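Local structure of single-stranded DNA-binding protein DdrB (Deinococcus radiodurans, 4NOE) at residues R89-V94 with A104-R109; R109-S114 with E128-A133; I65-W70 with V79-H84. The protein binds single-stranded DNA and probably promotes the accurate annealing of complementary strands in the response of the bacterium to DNA damage. One frame throughout, in Å; residues are numbered along the deposited sequence.

Interaction 1: R89-V94 with A104-R109; sequences RELEAV and AIKYSR. With nucleotides of chain F.
Arg-89 pairs with Lys-106 across two antiparallel strands and then sends its side chain on to Ser-108 and to the DNA. Its CB rests near the backbone O of Lys-106, and CG comes within 3.4 Å of OP1 of DG27 of chain F. The chain is extended: chi2 (-178°) sets CD near OG of Ser-108 and chi3 (-167°) sends NE on to it. NE donates to that OG at 2.7 Å, and NH2 to Ser-108 O at 3.0 Å, from well above the carbonyl plane, so the arginine grips the serine side-on with two nitrogens. Arg-89 NH1 turns to the DNA, bonding O3' of DG27 at 2.9 Å and its OP1 at 3.2 Å; NH2 forms a salt bridge with a further phosphate. Ser-108 OG in turn donates to O2 of DT26 of chain F at a short 2.5 Å, so one hydroxyl joins arginine and base. The extended chain of Lys-106 brings NZ to 2.9 Å from N3 of DT26, with Glu-121 as its salt-bridge partner. Leu-91 spreads its methyls over two nucleotides, CD1 against the base of DT25 of chain F and CD2 against the sugar of DT26. Backbone bonds pair Arg-89 with Lys-106 and Leu-91 with Ala-104. The opposite sheet face carries Glu-90 beside Ile-105. Strand 104-110 lies between strands 84-91 and 128-135, whose Tyr-129 touches Arg-89.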
loop_
_atom_site.group_PDB
_atom_site.type_symbol
_atom_site.label_atom_id
_atom_site.label_comp_id
_atom_site.label_asym_id
_atom_site.label_seq_id
_atom_site.Cartn_x
_atom_site.Cartn_y
_atom_site.Cartn_z
ATOM N N ARG E 89 21.794 -22.144 8.573
ATOM C CA ARG E 89 22.678 -20.980 8.534
ATOM C C ARG E 89 23.326 -20.734 9.893
ATOM O O ARG E 89 22.646 -20.645 10.917
ATOM C CB ARG E 89 21.893 -19.735 8.072
ATOM C CG ARG E 89 21.090 -20.000 6.781
ATOM C CD ARG E 89 20.352 -18.782 6.284
ATOM N NE ARG E 89 19.367 -19.113 5.252
ATOM C CZ ARG E 89 19.630 -19.182 3.951
ATOM N NH1 ARG E 89 20.862 -18.948 3.496
ATOM N NH2 ARG E 89 18.656 -19.491 3.105
ATOM N N GLU E 90 24.650 -20.635 9.898
ATOM C CA GLU E 90 25.380 -20.407 11.134
ATOM C C GLU E 90 25.596 -18.915 11.308
ATOM O O GLU E 90 26.248 -18.274 10.485
ATOM C CB GLU E 90 26.714 -21.165 11.106
ATOM C CG GLU E 90 26.534 -22.683 11.136
ATOM C CD GLU E 90 27.836 -23.465 11.011
ATOM O OE1 GLU E 90 28.857 -22.882 10.595
ATOM O OE2 GLU E 90 27.833 -24.680 11.315
ATOM N N LEU E 91 25.036 -18.361 12.374
ATOM C CA LEU E 91 25.174 -16.934 12.639
ATOM C C LEU E 91 26.103 -16.721 13.833
ATOM O O LEU E 91 25.743 -17.023 14.976
ATOM C CB LEU E 91 23.805 -16.313 12.919
ATOM C CG LEU E 91 22.643 -16.680 11.984
ATOM C CD1 LEU E 91 21.355 -15.976 12.404
ATOM C CD2 LEU E 91 22.970 -16.346 10.542
ATOM N N GLU E 92 27.297 -16.204 13.566
ATOM C CA GLU E 92 28.316 -16.045 14.601
ATOM C C GLU E 92 27.951 -14.961 15.606
ATOM O O GLU E 92 27.370 -13.936 15.249
ATOM C CB GLU E 92 29.677 -15.723 13.974
ATOM N N ALA E 93 28.307 -15.196 16.864
ATOM C CA ALA E 93 28.118 -14.206 17.913
ATOM C C ALA E 93 28.788 -12.881 17.571
ATOM O O ALA E 93 29.792 -12.846 16.849
ATOM C CB ALA E 93 28.641 -14.732 19.244
ATOM N N VAL E 94 28.212 -11.802 18.098
ATOM C CA VAL E 94 28.728 -10.449 17.935
ATOM C C VAL E 94 28.742 -9.772 19.306
ATOM O O VAL E 94 27.769 -9.878 20.062
ATOM C CB VAL E 94 27.844 -9.646 16.956
ATOM C CG1 VAL E 94 27.980 -8.148 17.188
ATOM C CG2 VAL E 94 28.182 -10.003 15.517
ATOM N N ALA E 104 23.826 -18.163 16.774
ATOM C CA ALA E 104 22.547 -18.783 16.457
ATOM C C ALA E 104 22.667 -19.678 15.237
ATOM O O ALA E 104 23.576 -19.509 14.411
ATOM C CB ALA E 104 21.461 -17.720 16.257
ATOM N N ILE E 105 21.766 -20.649 15.146
ATOM C CA ILE E 105 21.678 -21.501 13.971
ATOM C C ILE E 105 20.281 -21.303 13.441
ATOM O O ILE E 105 19.301 -21.620 14.122
ATOM C CB ILE E 105 21.883 -22.973 14.314
ATOM C CG1 ILE E 105 23.138 -23.149 15.171
ATOM C CG2 ILE E 105 22.001 -23.796 13.035
ATOM C CD1 ILE E 105 24.404 -22.783 14.435
ATOM N N LYS E 106 20.178 -20.756 12.239
ATOM C CA LYS E 106 18.873 -20.403 11.704
ATOM C C LYS E 106 18.559 -21.275 10.497
ATOM O O LYS E 106 19.431 -21.551 9.675
ATOM C CB LYS E 106 18.842 -18.916 11.318
ATOM C CG LYS E 106 17.478 -18.427 10.866
ATOM C CD LYS E 106 17.385 -16.898 10.744
ATOM C CE LYS E 106 15.950 -16.529 10.345
ATOM N NZ LYS E 106 15.676 -15.079 10.101
ATOM N N TYR E 107 17.313 -21.727 10.418
ATOM C CA TYR E 107 16.822 -22.456 9.264
ATOM C C TYR E 107 15.831 -21.563 8.550
ATOM O O TYR E 107 14.767 -21.225 9.102
ATOM C CB TYR E 107 16.168 -23.781 9.695
ATOM C CG TYR E 107 17.198 -24.793 10.129
ATOM C CD1 TYR E 107 17.766 -24.738 11.402
ATOM C CD2 TYR E 107 17.629 -25.784 9.260
ATOM C CE1 TYR E 107 18.720 -25.657 11.796
ATOM C CE2 TYR E 107 18.588 -26.713 9.651
ATOM C CZ TYR E 107 19.131 -26.637 10.910
ATOM O OH TYR E 107 20.078 -27.557 11.294
ATOM N N SER E 108 16.193 -21.167 7.332
ATOM C CA SER E 108 15.375 -20.252 6.534
ATOM C C SER E 108 15.579 -20.469 5.041
ATOM O O SER E 108 16.607 -21.011 4.612
ATOM C CB SER E 108 15.723 -18.795 6.870
ATOM O OG SER E 108 17.039 -18.482 6.423
ATOM N N ARG E 109 14.610 -20.010 4.256
ATOM C CA ARG E 109 14.672 -20.075 2.799
ATOM C C ARG E 109 14.301 -18.721 2.204
ATOM O O ARG E 109 13.725 -17.850 2.882
ATOM C CB ARG E 109 13.680 -21.117 2.283
ATOM C CG ARG E 109 12.232 -20.774 2.637
ATOM C CD ARG E 109 11.242 -21.881 2.240
ATOM N NE ARG E 109 9.888 -21.601 2.746
ATOM C CZ ARG E 109 9.021 -20.782 2.151
ATOM N NH1 ARG E 109 9.349 -20.140 1.029
ATOM N NH2 ARG E 109 7.831 -20.589 2.680
ATOM P P DT F 26 23.604 -11.439 7.831
ATOM O OP1 DT F 26 25.021 -11.504 7.909
ATOM O OP2 DT F 26 22.993 -10.421 7.056
ATOM O "O5'" DT F 26 22.994 -12.804 7.315
ATOM C "C5'" DT F 26 23.547 -14.085 7.600
ATOM C "C4'" DT F 26 22.694 -15.180 7.008
ATOM O "O4'" DT F 26 21.340 -15.074 7.495
ATOM C "C3'" DT F 26 22.600 -15.167 5.487
ATOM O "O3'" DT F 26 22.625 -16.477 4.939
ATOM C "C2'" DT F 26 21.213 -14.619 5.239
ATOM C "C1'" DT F 26 20.446 -15.169 6.422
ATOM N N1 DT F 26 19.239 -14.441 6.805
ATOM C C2 DT F 26 18.130 -15.122 7.247
ATOM O O2 DT F 26 18.063 -16.329 7.283
ATOM N N3 DT F 26 17.099 -14.324 7.655
ATOM C C4 DT F 26 17.060 -12.949 7.650
ATOM O O4 DT F 26 16.074 -12.366 8.052
ATOM C C5 DT F 26 18.267 -12.303 7.204
ATOM C C7 DT F 26 18.327 -10.811 7.194
ATOM C C6 DT F 26 19.279 -13.070 6.808
ATOM P P DG F 27 23.923 -17.295 4.744
ATOM O OP1 DG F 27 23.626 -18.653 4.978
ATOM O OP2 DG F 27 24.996 -16.659 5.419
ATOM O "O5'" DG F 27 24.086 -17.461 3.185
ATOM C "C5'" DG F 27 24.134 -16.409 2.244
ATOM C "C4'" DG F 27 22.750 -15.999 1.812
ATOM O "O4'" DG F 27 22.847 -14.597 1.513
ATOM C "C3'" DG F 27 22.174 -16.651 0.556
ATOM O "O3'" DG F 27 21.284 -17.729 0.850
ATOM C "C2'" DG F 27 21.362 -15.523 -0.035
ATOM C "C1'" DG F 27 22.226 -14.318 0.288
ATOM N N9 DG F 27 23.266 -14.143 -0.704
ATOM C C8 DG F 27 23.957 -15.146 -1.335
ATOM N N7 DG F 27 24.791 -14.706 -2.231
ATOM C C5 DG F 27 24.616 -13.332 -2.213
ATOM C C6 DG F 27 25.252 -12.325 -2.960
ATOM O O6 DG F 27 26.121 -12.445 -3.823
ATOM N N1 DG F 27 24.802 -11.065 -2.603
ATOM C C2 DG F 27 23.842 -10.807 -1.663
ATOM N N2 DG F 27 23.531 -9.513 -1.481
ATOM N N3 DG F 27 23.242 -11.737 -0.951
ATOM C C4 DG F 27 23.677 -12.970 -1.275
ATOM P P DT F 25 17.785 -8.905 10.926
ATOM O OP1 DT F 25 17.692 -8.027 9.782
ATOM O OP2 DT F 25 16.791 -9.921 11.217
ATOM O "O5'" DT F 25 19.166 -9.657 10.771
ATOM C "C5'" DT F 25 20.273 -9.078 10.094
ATOM C "C4'" DT F 25 21.516 -9.889 10.375
ATOM O "O4'" DT F 25 21.497 -10.348 11.744
ATOM C "C3'" DT F 25 21.694 -11.145 9.516
ATOM O "O3'" DT F 25 23.080 -11.310 9.246
ATOM C "C2'" DT F 25 21.314 -12.258 10.473
ATOM C "C1'" DT F 25 21.897 -11.690 11.737
ATOM N N1 DT F 25 21.549 -12.292 13.029
ATOM C C2 DT F 25 20.245 -12.320 13.444
ATOM O O2 DT F 25 19.332 -11.878 12.782
ATOM N N3 DT F 25 20.047 -12.888 14.674
ATOM C C4 DT F 25 21.008 -13.419 15.513
ATOM O O4 DT F 25 20.679 -13.899 16.593
ATOM C C5 DT F 25 22.362 -13.353 15.009
ATOM C C7 DT F 25 23.477 -13.906 15.833
ATOM C C6 DT F 25 22.557 -12.801 13.812
#

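Interaction 2: R109-S114 with E128-A133; sequences RGAKVS and EYVSLA. With nucleotides of chain F.
In Arg-109 CG sits between the backbone N and the carbonyl carbon (chi1 62°), starting the side chain alongside Val-130, and the extended run to NE continues beside it. Tyr-129 points away from this pair, toward the DNA; its chi1 of -69° sets CG beside the backbone N, 3.6 Å from N3 of DT26 of chain F. The guanidinium of Arg-109 lies with one face on the valine, CB 4.0 Å above the plane and over its centre, while NH2 meets CG1 of Val-130 at 3.6 Å. Salt bridging to Asp-115 and a hydrogen bond to Tyr-86 OH would hold the group flat there. The other branch of Val-130, CG2, packs against CA and CB of Ala-111. Between the backbones, Arg-109 and Val-130 exchange two hydrogen bonds, and Ala-111 N adds a third to Glu-128 O at 2.8 Å. The thymine of DT26 lies over one face of the Tyr-129 ring, its N1 3.6 Å above the plane and over the centre; OH of Tyr-129 reaches C2' of the sugar at 3.2 Å. Gly-110 N makes a weak bond of 3.3 Å to OP1 of DG29 of chain F. Gly-110 has no CB to clash with C5' of that nucleotide, so the DNA comes close. Strand 128-135 lies here between strand 104-110 and the short strand 121-122, and a classic beta bulge sets Leu-132 and Ala-133 opposite Tyr-107.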
loop_
_atom_site.group_PDB
_atom_site.type_symbol
_atom_site.label_atom_id
_atom_site.label_comp_id
_atom_site.label_asym_id
_atom_site.label_seq_id
_atom_site.Cartn_x
_atom_site.Cartn_y
_atom_site.Cartn_z
ATOM N N ARG E 109 14.610 -20.010 4.256
ATOM C CA ARG E 109 14.672 -20.075 2.799
ATOM C C ARG E 109 14.301 -18.721 2.204
ATOM O O ARG E 109 13.725 -17.850 2.882
ATOM C CB ARG E 109 13.680 -21.117 2.283
ATOM C CG ARG E 109 12.232 -20.774 2.637
ATOM C CD ARG E 109 11.242 -21.881 2.240
ATOM N NE ARG E 109 9.888 -21.601 2.746
ATOM C CZ ARG E 109 9.021 -20.782 2.151
ATOM N NH1 ARG E 109 9.349 -20.140 1.029
ATOM N NH2 ARG E 109 7.831 -20.589 2.680
ATOM N N GLY E 110 14.626 -18.539 0.929
ATOM C CA GLY E 110 14.213 -17.342 0.229
ATOM C C GLY E 110 12.709 -17.354 0.030
ATOM O O GLY E 110 12.105 -18.418 -0.142
ATOM N N ALA E 111 12.094 -16.178 0.069
ATOM C CA ALA E 111 10.655 -16.067 -0.153
ATOM C C ALA E 111 10.333 -16.490 -1.579
ATOM O O ALA E 111 11.127 -16.261 -2.496
ATOM C CB ALA E 111 10.189 -14.646 0.087
ATOM N N LYS E 112 9.173 -17.110 -1.752
ATOM C CA LYS E 112 8.668 -17.462 -3.075
ATOM C C LYS E 112 7.598 -16.464 -3.465
ATOM O O LYS E 112 7.078 -15.734 -2.607
ATOM C CB LYS E 112 8.084 -18.878 -3.056
ATOM C CG LYS E 112 9.142 -19.936 -2.759
ATOM C CD LYS E 112 8.563 -21.329 -2.547
ATOM C CE LYS E 112 9.687 -22.280 -2.121
ATOM N NZ LYS E 112 9.385 -23.709 -2.380
ATOM N N VAL E 113 7.254 -16.430 -4.747
ATOM C CA VAL E 113 6.199 -15.518 -5.198
ATOM C C VAL E 113 4.886 -15.775 -4.437
ATOM O O VAL E 113 4.135 -14.853 -4.150
ATOM C CB VAL E 113 5.999 -15.579 -6.738
ATOM C CG1 VAL E 113 5.286 -16.868 -7.150
ATOM C CG2 VAL E 113 5.218 -14.381 -7.216
ATOM N N SER E 114 4.640 -17.025 -4.057
ATOM C CA SER E 114 3.393 -17.357 -3.380
ATOM C C SER E 114 3.384 -17.084 -1.870
ATOM O O SER E 114 2.323 -17.160 -1.247
ATOM C CB SER E 114 3.003 -18.806 -3.672
ATOM O OG SER E 114 4.051 -19.711 -3.345
ATOM N N GLU E 128 14.251 -11.387 0.507
ATOM C CA GLU E 128 13.331 -11.712 1.587
ATOM C C GLU E 128 13.465 -13.177 2.022
ATOM O O GLU E 128 13.491 -14.075 1.183
ATOM C CB GLU E 128 11.899 -11.432 1.150
ATOM C CG GLU E 128 11.660 -10.005 0.674
ATOM C CD GLU E 128 10.226 -9.795 0.256
ATOM O OE1 GLU E 128 9.774 -10.510 -0.663
ATOM O OE2 GLU E 128 9.546 -8.932 0.853
ATOM N N TYR E 129 13.544 -13.406 3.330
ATOM C CA TYR E 129 13.710 -14.742 3.882
ATOM C C TYR E 129 12.453 -15.169 4.625
ATOM O O TYR E 129 11.684 -14.334 5.113
ATOM C CB TYR E 129 14.901 -14.795 4.850
ATOM C CG TYR E 129 16.235 -14.644 4.181
ATOM C CD1 TYR E 129 16.871 -15.736 3.606
ATOM C CD2 TYR E 129 16.852 -13.410 4.106
ATOM C CE1 TYR E 129 18.106 -15.599 2.977
ATOM C CE2 TYR E 129 18.079 -13.258 3.477
ATOM C CZ TYR E 129 18.692 -14.356 2.914
ATOM O OH TYR E 129 19.904 -14.206 2.297
ATOM N N VAL E 130 12.244 -16.474 4.712
ATOM C CA VAL E 130 11.104 -17.002 5.439
ATOM C C VAL E 130 11.702 -17.968 6.429
ATOM O O VAL E 130 12.492 -18.827 6.032
ATOM C CB VAL E 130 10.140 -17.744 4.502
ATOM C CG1 VAL E 130 9.015 -18.397 5.298
ATOM C CG2 VAL E 130 9.564 -16.792 3.434
ATOM N N SER E 131 11.349 -17.832 7.706
ATOM C CA SER E 131 11.996 -18.614 8.761
ATOM C C SER E 131 11.237 -19.862 9.180
ATOM O O SER E 131 10.017 -19.830 9.386
ATOM C CB SER E 131 12.212 -17.755 10.014
ATOM O OG SER E 131 12.894 -16.559 9.696
ATOM N N LEU E 132 11.967 -20.957 9.359
ATOM C CA LEU E 132 11.379 -22.158 9.948
ATOM C C LEU E 132 11.684 -22.220 11.441
ATOM O O LEU E 132 10.791 -22.478 12.269
ATOM C CB LEU E 132 11.928 -23.414 9.268
ATOM C CG LEU E 132 11.498 -24.733 9.926
ATOM C CD1 LEU E 132 9.989 -24.957 9.835
ATOM C CD2 LEU E 132 12.241 -25.906 9.298
ATOM N N ALA E 133 12.952 -21.997 11.783
ATOM C CA ALA E 133 13.415 -22.225 13.156
ATOM C C ALA E 133 14.732 -21.513 13.436
ATOM O O ALA E 133 15.565 -21.316 12.537
ATOM C CB ALA E 133 13.559 -23.754 13.448
ATOM P P DT F 26 23.604 -11.439 7.831
ATOM O OP1 DT F 26 25.021 -11.504 7.909
ATOM O OP2 DT F 26 22.993 -10.421 7.056
ATOM O "O5'" DT F 26 22.994 -12.804 7.315
ATOM C "C5'" DT F 26 23.547 -14.085 7.600
ATOM C "C4'" DT F 26 22.694 -15.180 7.008
ATOM O "O4'" DT F 26 21.340 -15.074 7.495
ATOM C "C3'" DT F 26 22.600 -15.167 5.487
ATOM O "O3'" DT F 26 22.625 -16.477 4.939
ATOM C "C2'" DT F 26 21.213 -14.619 5.239
ATOM C "C1'" DT F 26 20.446 -15.169 6.422
ATOM N N1 DT F 26 19.239 -14.441 6.805
ATOM C C2 DT F 26 18.130 -15.122 7.247
ATOM O O2 DT F 26 18.063 -16.329 7.283
ATOM N N3 DT F 26 17.099 -14.324 7.655
ATOM C C4 DT F 26 17.060 -12.949 7.650
ATOM O O4 DT F 26 16.074 -12.366 8.052
ATOM C C5 DT F 26 18.267 -12.303 7.204
ATOM C C7 DT F 26 18.327 -10.811 7.194
ATOM C C6 DT F 26 19.279 -13.070 6.808
ATOM P P DG F 29 16.020 -19.695 -2.795
ATOM O OP1 DG F 29 16.013 -20.327 -1.502
ATOM O OP2 DG F 29 16.952 -20.088 -3.798
ATOM O "O5'" DG F 29 14.605 -19.799 -3.491
ATOM C "C5'" DG F 29 13.614 -18.792 -3.282
ATOM C "C4'" DG F 29 12.781 -18.565 -4.521
ATOM O "O4'" DG F 29 13.535 -17.780 -5.460
ATOM C "C3'" DG F 29 12.346 -19.828 -5.266
ATOM O "O3'" DG F 29 11.118 -19.695 -5.975
ATOM C "C2'" DG F 29 13.419 -19.983 -6.313
ATOM C "C1'" DG F 29 13.837 -18.553 -6.608
ATOM N N9 DG F 29 15.266 -18.457 -6.851
ATOM C C8 DG F 29 16.198 -19.441 -6.649
ATOM N N7 DG F 29 17.406 -19.077 -6.970
ATOM C C5 DG F 29 17.258 -17.780 -7.430
ATOM C C6 DG F 29 18.219 -16.868 -7.919
ATOM O O6 DG F 29 19.433 -17.026 -8.043
ATOM N N1 DG F 29 17.641 -15.657 -8.264
ATOM C C2 DG F 29 16.310 -15.360 -8.151
ATOM N N2 DG F 29 15.947 -14.136 -8.533
ATOM N N3 DG F 29 15.401 -16.205 -7.713
ATOM C C4 DG F 29 15.942 -17.384 -7.363
ATOM P P DC F 30 10.280 -20.970 -6.427
ATOM O OP1 DC F 30 8.912 -20.546 -6.433
ATOM O OP2 DC F 30 10.708 -22.109 -5.680
ATOM O "O5'" DC F 30 10.825 -21.366 -7.865
ATOM C "C5'" DC F 30 10.251 -20.826 -9.048
ATOM C "C4'" DC F 30 10.443 -19.330 -9.079
ATOM O "O4'" DC F 30 11.835 -19.056 -8.834
ATOM C "C3'" DC F 30 10.181 -18.696 -10.437
ATOM O "O3'" DC F 30 10.057 -17.303 -10.183
ATOM C "C2'" DC F 30 11.504 -18.911 -11.134
ATOM C "C1'" DC F 30 12.427 -18.550 -10.009
ATOM N N1 DC F 30 13.815 -19.003 -10.068
ATOM C C2 DC F 30 14.743 -18.182 -10.697
ATOM O O2 DC F 30 14.354 -17.141 -11.237
ATOM N N3 DC F 30 16.037 -18.552 -10.722
ATOM C C4 DC F 30 16.419 -19.684 -10.134
ATOM N N4 DC F 30 17.709 -20.004 -10.182
ATOM C C5 DC F 30 15.494 -20.538 -9.478
ATOM C C6 DC F 30 14.216 -20.156 -9.457
#

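Interaction 3: I65-W70 with V79-H84; sequences IGARKW and VIHRGH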
loop_
_atom_site.group_PDB
_atom_site.type_symbol
_atom_site.label_atom_id
_atom_site.label_comp_id
_atom_site.label_asym_id
_atom_site.label_seq_id
_atom_site.Cartn_x
_atom_site.Cartn_y
_atom_site.Cartn_z
ATOM N N ILE E 65 8.248 -31.500 14.518
ATOM C CA ILE E 65 7.476 -30.483 13.790
ATOM C C ILE E 65 7.151 -30.902 12.364
ATOM O O ILE E 65 6.907 -30.044 11.500
ATOM C CB ILE E 65 8.169 -29.104 13.768
ATOM C CG1 ILE E 65 9.485 -29.160 12.990
ATOM C CG2 ILE E 65 8.382 -28.587 15.193
ATOM C CD1 ILE E 65 10.164 -27.781 12.809
ATOM N N GLY E 66 7.150 -32.216 12.116
ATOM C CA GLY E 66 6.774 -32.749 10.809
ATOM C C GLY E 66 7.812 -32.511 9.720
ATOM O O GLY E 66 7.498 -32.547 8.526
ATOM N N ALA E 67 9.051 -32.271 10.136
ATOM C CA ALA E 67 10.128 -31.979 9.206
ATOM C C ALA E 67 11.116 -33.139 9.168
ATOM O O ALA E 67 11.062 -34.038 10.020
ATOM C CB ALA E 67 10.829 -30.688 9.618
ATOM N N ARG E 68 12.021 -33.104 8.190
ATOM C CA ARG E 68 13.066 -34.116 8.047
ATOM C C ARG E 68 14.328 -33.480 7.457
ATOM O O ARG E 68 14.246 -32.513 6.684
ATOM C CB ARG E 68 12.581 -35.261 7.147
ATOM C CG ARG E 68 12.216 -34.828 5.721
ATOM C CD ARG E 68 11.120 -35.713 5.111
ATOM N NE ARG E 68 10.578 -35.168 3.861
ATOM C CZ ARG E 68 11.018 -35.493 2.646
ATOM N NH1 ARG E 68 12.012 -36.361 2.498
ATOM N NH2 ARG E 68 10.463 -34.948 1.570
ATOM N N LYS E 69 15.494 -34.009 7.814
ATOM C CA LYS E 69 16.742 -33.506 7.248
ATOM C C LYS E 69 17.052 -34.108 5.878
ATOM O O LYS E 69 16.619 -35.210 5.557
ATOM C CB LYS E 69 17.916 -33.755 8.193
ATOM C CG LYS E 69 17.921 -32.855 9.401
ATOM C CD LYS E 69 19.137 -33.124 10.247
ATOM C CE LYS E 69 19.155 -34.559 10.733
ATOM N NZ LYS E 69 20.475 -34.928 11.340
ATOM N N TRP E 70 17.807 -33.357 5.081
ATOM C CA TRP E 70 18.170 -33.763 3.736
ATOM C C TRP E 70 19.402 -32.969 3.298
ATOM O O TRP E 70 19.413 -31.731 3.354
ATOM C CB TRP E 70 17.000 -33.518 2.769
ATOM C CG TRP E 70 17.232 -34.090 1.393
ATOM C CD1 TRP E 70 17.053 -35.388 1.001
ATOM C CD2 TRP E 70 17.688 -33.383 0.235
ATOM N NE1 TRP E 70 17.371 -35.527 -0.329
ATOM C CE2 TRP E 70 17.765 -34.311 -0.822
ATOM C CE3 TRP E 70 18.046 -32.052 -0.007
ATOM C CZ2 TRP E 70 18.182 -33.952 -2.103
ATOM C CZ3 TRP E 70 18.456 -31.697 -1.287
ATOM C CH2 TRP E 70 18.522 -32.642 -2.313
ATOM N N VAL E 79 16.576 -28.687 5.621
ATOM C CA VAL E 79 15.443 -29.283 6.298
ATOM C C VAL E 79 14.198 -29.091 5.447
ATOM O O VAL E 79 13.941 -27.994 4.939
ATOM C CB VAL E 79 15.232 -28.678 7.705
ATOM C CG1 VAL E 79 13.841 -29.002 8.219
ATOM C CG2 VAL E 79 16.297 -29.194 8.674
ATOM N N ILE E 80 13.444 -30.171 5.277
ATOM C CA ILE E 80 12.249 -30.166 4.453
ATOM C C ILE E 80 11.044 -30.111 5.370
ATOM O O ILE E 80 10.864 -30.981 6.222
ATOM C CB ILE E 80 12.141 -31.450 3.614
ATOM C CG1 ILE E 80 13.447 -31.729 2.860
ATOM C CG2 ILE E 80 10.954 -31.360 2.657
ATOM C CD1 ILE E 80 13.864 -30.606 1.931
ATOM N N HIS E 81 10.210 -29.096 5.184
ATOM C CA HIS E 81 9.021 -28.927 6.001
ATOM C C HIS E 81 7.888 -28.427 5.112
ATOM O O HIS E 81 8.030 -27.384 4.457
ATOM C CB HIS E 81 9.321 -27.915 7.113
ATOM C CG HIS E 81 8.161 -27.639 8.028
ATOM N ND1 HIS E 81 7.305 -26.571 7.849
ATOM C CD2 HIS E 81 7.738 -28.278 9.145
ATOM C CE1 HIS E 81 6.405 -26.564 8.819
ATOM N NE2 HIS E 81 6.645 -27.583 9.621
ATOM N N ARG E 82 6.777 -29.168 5.087
ATOM C CA ARG E 82 5.640 -28.876 4.200
ATOM C C ARG E 82 6.031 -28.617 2.749
ATOM O O ARG E 82 5.508 -27.694 2.117
ATOM C CB ARG E 82 4.828 -27.685 4.707
ATOM C CG ARG E 82 4.098 -27.933 5.997
ATOM C CD ARG E 82 2.628 -28.174 5.715
ATOM N NE ARG E 82 2.125 -29.211 6.597
ATOM C CZ ARG E 82 1.320 -30.194 6.225
ATOM N NH1 ARG E 82 0.883 -30.280 4.969
ATOM N NH2 ARG E 82 0.943 -31.082 7.123
ATOM N N GLY E 83 6.953 -29.412 2.222
ATOM C CA GLY E 83 7.331 -29.292 0.824
ATOM C C GLY E 83 8.340 -28.204 0.491
ATOM O O GLY E 83 8.709 -28.055 -0.672
ATOM N N HIS E 84 8.786 -27.450 1.497
ATOM C CA HIS E 84 9.792 -26.404 1.290
ATOM C C HIS E 84 11.135 -26.807 1.895
ATOM O O HIS E 84 11.185 -27.502 2.918
ATOM C CB HIS E 84 9.342 -25.086 1.945
ATOM C CG HIS E 84 8.029 -24.566 1.443
ATOM N ND1 HIS E 84 7.893 -23.918 0.232
ATOM C CD2 HIS E 84 6.796 -24.568 2.010
ATOM C CE1 HIS E 84 6.632 -23.563 0.064
ATOM N NE2 HIS E 84 5.943 -23.947 1.127
HETATM O O HOH W 1 6.209 -31.791 6.495
#
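Ala-67 and Val-79 form the tight inner side of this pairing, CB of the alanine against CG1 of the valine at 3.7 Å. The same CB meets the edge of the His-81 ring, which has Ile-65 O in its plane, 3.1 Å from CD2. Leu-132 packs on Ile-65, Val-79 and His-81, closing this side against strand 128-135. Two backbone hydrogen bonds join Arg-68 and Ile-80, that from Ile-80 N to Arg-68 O 2.8 Å long and almost straight at 176°. Beyond lies the looser, solvent-facing side. There Arg-68 crosses Ile-80 obliquely, one face of its guanidinium over the isoleucine CB and NH2 3.8 Å from CG2, while CG1 of Ile-80 touches CB of Trp-70 at 4.0 Å. An alanine in place of Ile-80 would probably open a gap beside Trp-70 CB and leave NE and NH2 of Arg-68 without their CG2 neighbour, the guanidinium less firmly held. Where the strands part, a water accepts from Arg-82 N and donates to Gly-66 O, bridging the two segments. The pattern is that of an antiparallel beta hairpin, strands 68-71 and 77-81, followed by a type I' turn from His-81 to His-84 into the next strand.

In the fold
All three contacts belong to one sheet. Interactions 1 and 2 share strand 104-110 and meet at Arg-109; both form part of the DNA-binding surface, and DT26 of chain F is held by both, hydrogen-bonded in the first and lying over the tyrosine ring in the second. Both are largely buried once the DNA is counted, and their chemistry is polar, aromatic and, through Leu-91, apolar toward the nucleotides. Interaction 3, about 7 Å from the nucleic acid at its nearest atom, is nearer the chain centre, with an apolar inner side and an exposed outer one. Tyr-107 packs on Val-79, and Lys-112 probably hydrogen-bonds His-84, tying the hairpin to the DNA-binding strands.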